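Local coordinates for protein nicotinamide-nucleotide adenylyltransferase NadR family / Ribosylnicotinamide kinase (PDB 6GYE) that probably phosphorylates nicotinamide riboside in NAD+ salvage, binding this substrate in its P-loop kinase domain, which is joined to a nucleotidyltransferase-like domain, at residues D149-D152 and I153-A157. Residues are numbered along the deposited sequence; the frame is centred on the assembly and turned at random. Where two conformers were deposited one is given.
With SO4 (sulfate ion), chain E.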
ATOM      1  N   ASP A 149      -0.682  19.832 -21.392  1.00 91.27           N
ATOM      2  CA  ASP A 149      -0.658  20.513 -20.111  1.00 87.96           C
ATOM      3  C   ASP A 149      -0.764  19.465 -19.006  1.00 82.95           C
ATOM      4  O   ASP A 149      -1.722  18.687 -18.969  1.00 85.78           O
ATOM      5  CB  ASP A 149      -1.793  21.523 -20.041  1.00 94.16           C
ATOM      6  CG  ASP A 149      -1.639  22.486 -18.905  1.00 99.35           C
ATOM      7  OD1 ASP A 149      -0.843  22.174 -17.993  1.00 90.85           O
ATOM      8  OD2 ASP A 149      -2.284  23.567 -18.944  1.00109.09           O
ATOM      9  N   ARG A 150       0.253  19.398 -18.153  1.00 73.83           N
ATOM     10  CA  ARG A 150       0.302  18.410 -17.089  1.00 73.84           C
ATOM     11  C   ARG A 150       0.077  19.026 -15.724  1.00 70.49           C
ATOM     12  O   ARG A 150       0.081  18.302 -14.723  1.00 74.41           O
ATOM     13  CB  ARG A 150       1.648  17.668 -17.092  1.00 69.71           C
ATOM     14  CG  ARG A 150       1.868  16.717 -18.258  1.00 70.83           C
ATOM     15  CD  ARG A 150       1.009  15.470 -18.159  1.00 73.39           C
ATOM     16  NE  ARG A 150       1.523  14.438 -17.246  1.00 77.62           N
ATOM     17  CZ  ARG A 150       2.106  13.304 -17.650  1.00 79.11           C
ATOM     18  NH1 ARG A 150       2.528  12.393 -16.764  1.00 59.92           N
ATOM     19  NH2 ARG A 150       2.274  13.078 -18.951  1.00 83.81           N
ATOM     20  N   HIS A 151      -0.154  20.334 -15.655  1.00 62.88           N
ATOM     21  CA  HIS A 151      -0.236  20.993 -14.358  1.00 67.39           C
ATOM     22  C   HIS A 151      -1.261  20.336 -13.427  1.00 67.97           C
ATOM     23  O   HIS A 151      -0.958  20.054 -12.263  1.00 71.76           O
ATOM     24  CB  HIS A 151      -0.555  22.472 -14.534  1.00 60.30           C
ATOM     25  CG  HIS A 151      -0.801  23.173 -13.237  1.00 63.97           C
ATOM     26  ND1 HIS A 151      -2.055  23.279 -12.678  1.00 63.29           N
ATOM     27  CD2 HIS A 151       0.051  23.776 -12.371  1.00 68.04           C
ATOM     28  CE1 HIS A 151      -1.970  23.934 -11.532  1.00 69.73           C
ATOM     29  NE2 HIS A 151      -0.703  24.250 -11.324  1.00 69.10           N
ATOM     30  N   ASP A 152      -2.475  20.087 -13.928  0.54 67.12           N
ATOM     31  CA  ASP A 152      -3.507  19.494 -13.079  0.54 66.37           C
ATOM     32  C   ASP A 152      -3.137  18.076 -12.656  0.54 64.01           C
ATOM     33  O   ASP A 152      -3.428  17.663 -11.530  0.54 64.38           O
ATOM     34  CB  ASP A 152      -4.860  19.508 -13.794  0.54 70.20           C
ATOM     35  CG  ASP A 152      -5.465  20.901 -13.871  0.54 79.21           C
ATOM     36  OD1 ASP A 152      -4.748  21.882 -13.568  0.54 88.75           O
ATOM     37  OD2 ASP A 152      -6.657  21.021 -14.228  0.54 84.06           O
ATOM     38  N   ILE A 153      -2.486  17.322 -13.535  1.00 62.46           N
ATOM     39  CA  ILE A 153      -2.087  15.968 -13.184  1.00 62.26           C
ATOM     40  C   ILE A 153      -1.030  15.982 -12.084  1.00 70.91           C
ATOM     41  O   ILE A 153      -1.126  15.230 -11.103  1.00 66.01           O
ATOM     42  CB  ILE A 153      -1.638  15.218 -14.447  1.00 63.11           C
ATOM     43  CG1 ILE A 153      -2.879  15.036 -15.316  1.00 60.95           C
ATOM     44  CG2 ILE A 153      -0.976  13.853 -14.108  1.00 56.10           C
ATOM     45  CD1 ILE A 153      -2.630  14.225 -16.504  1.00 70.24           C
ATOM     46  N   SER A 154      -0.031  16.857 -12.205  1.00 73.17           N
ATOM     47  CA  SER A 154       1.008  16.949 -11.184  1.00 69.70           C
ATOM     48  C   SER A 154       0.448  17.413  -9.847  1.00 63.42           C
ATOM     49  O   SER A 154       0.815  16.879  -8.795  1.00 70.11           O
ATOM     50  CB  SER A 154       2.100  17.902 -11.656  1.00 66.55           C
ATOM     51  OG  SER A 154       2.987  17.173 -12.481  1.00 88.63           O
ATOM     52  N   LEU A 155      -0.430  18.413  -9.868  1.00 60.70           N
ATOM     53  CA  LEU A 155      -1.037  18.898  -8.632  1.00 65.72           C
ATOM     54  C   LEU A 155      -1.869  17.807  -7.963  1.00 74.97           C
ATOM     55  O   LEU A 155      -1.877  17.696  -6.729  1.00 72.06           O
ATOM     56  CB  LEU A 155      -1.887  20.130  -8.915  1.00 61.07           C
ATOM     57  CG  LEU A 155      -2.490  20.775  -7.664  1.00 73.42           C
ATOM     58  CD1 LEU A 155      -1.366  21.227  -6.740  1.00 69.65           C
ATOM     59  CD2 LEU A 155      -3.350  21.988  -8.039  1.00 65.47           C
ATOM     60  N   SER A 156      -2.624  17.033  -8.758  1.00 69.24           N
ATOM     61  CA  SER A 156      -3.383  15.915  -8.211  1.00 67.66           C
ATOM     62  C   SER A 156      -2.453  14.919  -7.544  1.00 62.90           C
ATOM     63  O   SER A 156      -2.709  14.470  -6.422  1.00 64.68           O
ATOM     64  CB  SER A 156      -4.202  15.228  -9.306  1.00 63.43           C
ATOM     65  OG  SER A 156      -5.317  16.029  -9.649  1.00 66.17           O
ATOM     66  N   ALA A 157      -1.345  14.585  -8.210  1.00 65.22           N
ATOM     67  CA  ALA A 157      -0.381  13.666  -7.609  1.00 64.60           C
ATOM     68  C   ALA A 157       0.152  14.220  -6.294  1.00 67.28           C
ATOM     69  O   ALA A 157       0.242  13.496  -5.296  1.00 67.36           O
ATOM     70  CB  ALA A 157       0.760  13.392  -8.584  1.00 58.66           C
TER
HETATM   71  S   SO4 E 403       3.700  12.343 -12.641  1.00 76.80           S
HETATM   72  O1  SO4 E 403       2.571  12.599 -13.529  1.00 76.22           O
HETATM   73  O2  SO4 E 403       3.314  11.444 -11.547  1.00 81.70           O
HETATM   74  O3  SO4 E 403       4.734  11.755 -13.484  1.00 82.28           O
HETATM   75  O4  SO4 E 403       4.189  13.575 -12.024  1.00 94.67           O
HETATM   76  O   HOH W   1       2.624  15.431 -14.441  1.00 67.63           O
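Arg-150 NH1 donates to SO4 O1 at 3.2 Å, and a water links Arg-150 NE (3.2 Å) with Ser-154 OG (2.6 Å). The site lies in the nucleotidyltransferase-like domain, where helix 151-162 follows strand 142-147; His-27 and His-30 fit the HxGH motif, consistent with a nucleotide phosphate pocket. The sulfate is probably from the crystallisation liquor. Bends in the Arg-150 chain at chi2 (-72°) and chi3 (-80°) bring NH1 to the anion, with SO4 O1 at the guanidinium edge and in its plane. NH1 also bonds to Phe-20 O. The water also donates to SO4 O1. Thr-22 N, Phe-23 N and His-30 NE2 bond to the sulfate too. An alanine here removes the guanidinium, and would probably leave the sulfate more loosely bound, Phe-20 O without its mate and the water less firmly held.

Ahead of the turn, the side chain of Asp-149 caps the helix: its OD1 accepts from His-151 N at 3.1 Å. Ser-154 N donates to Arg-150 O at 2.9 Å. Leu-155 N follows with a bond to His-151 O, and Ser-156 N with one to Asp-152 O.

Packing is lighter. Arg-150 CD lies 4.2 Å from Ile-153 CD1. Ile-153 CG2 sits 4.1 Å from Arg-150 NE and 3.8 Å from SO4 O1.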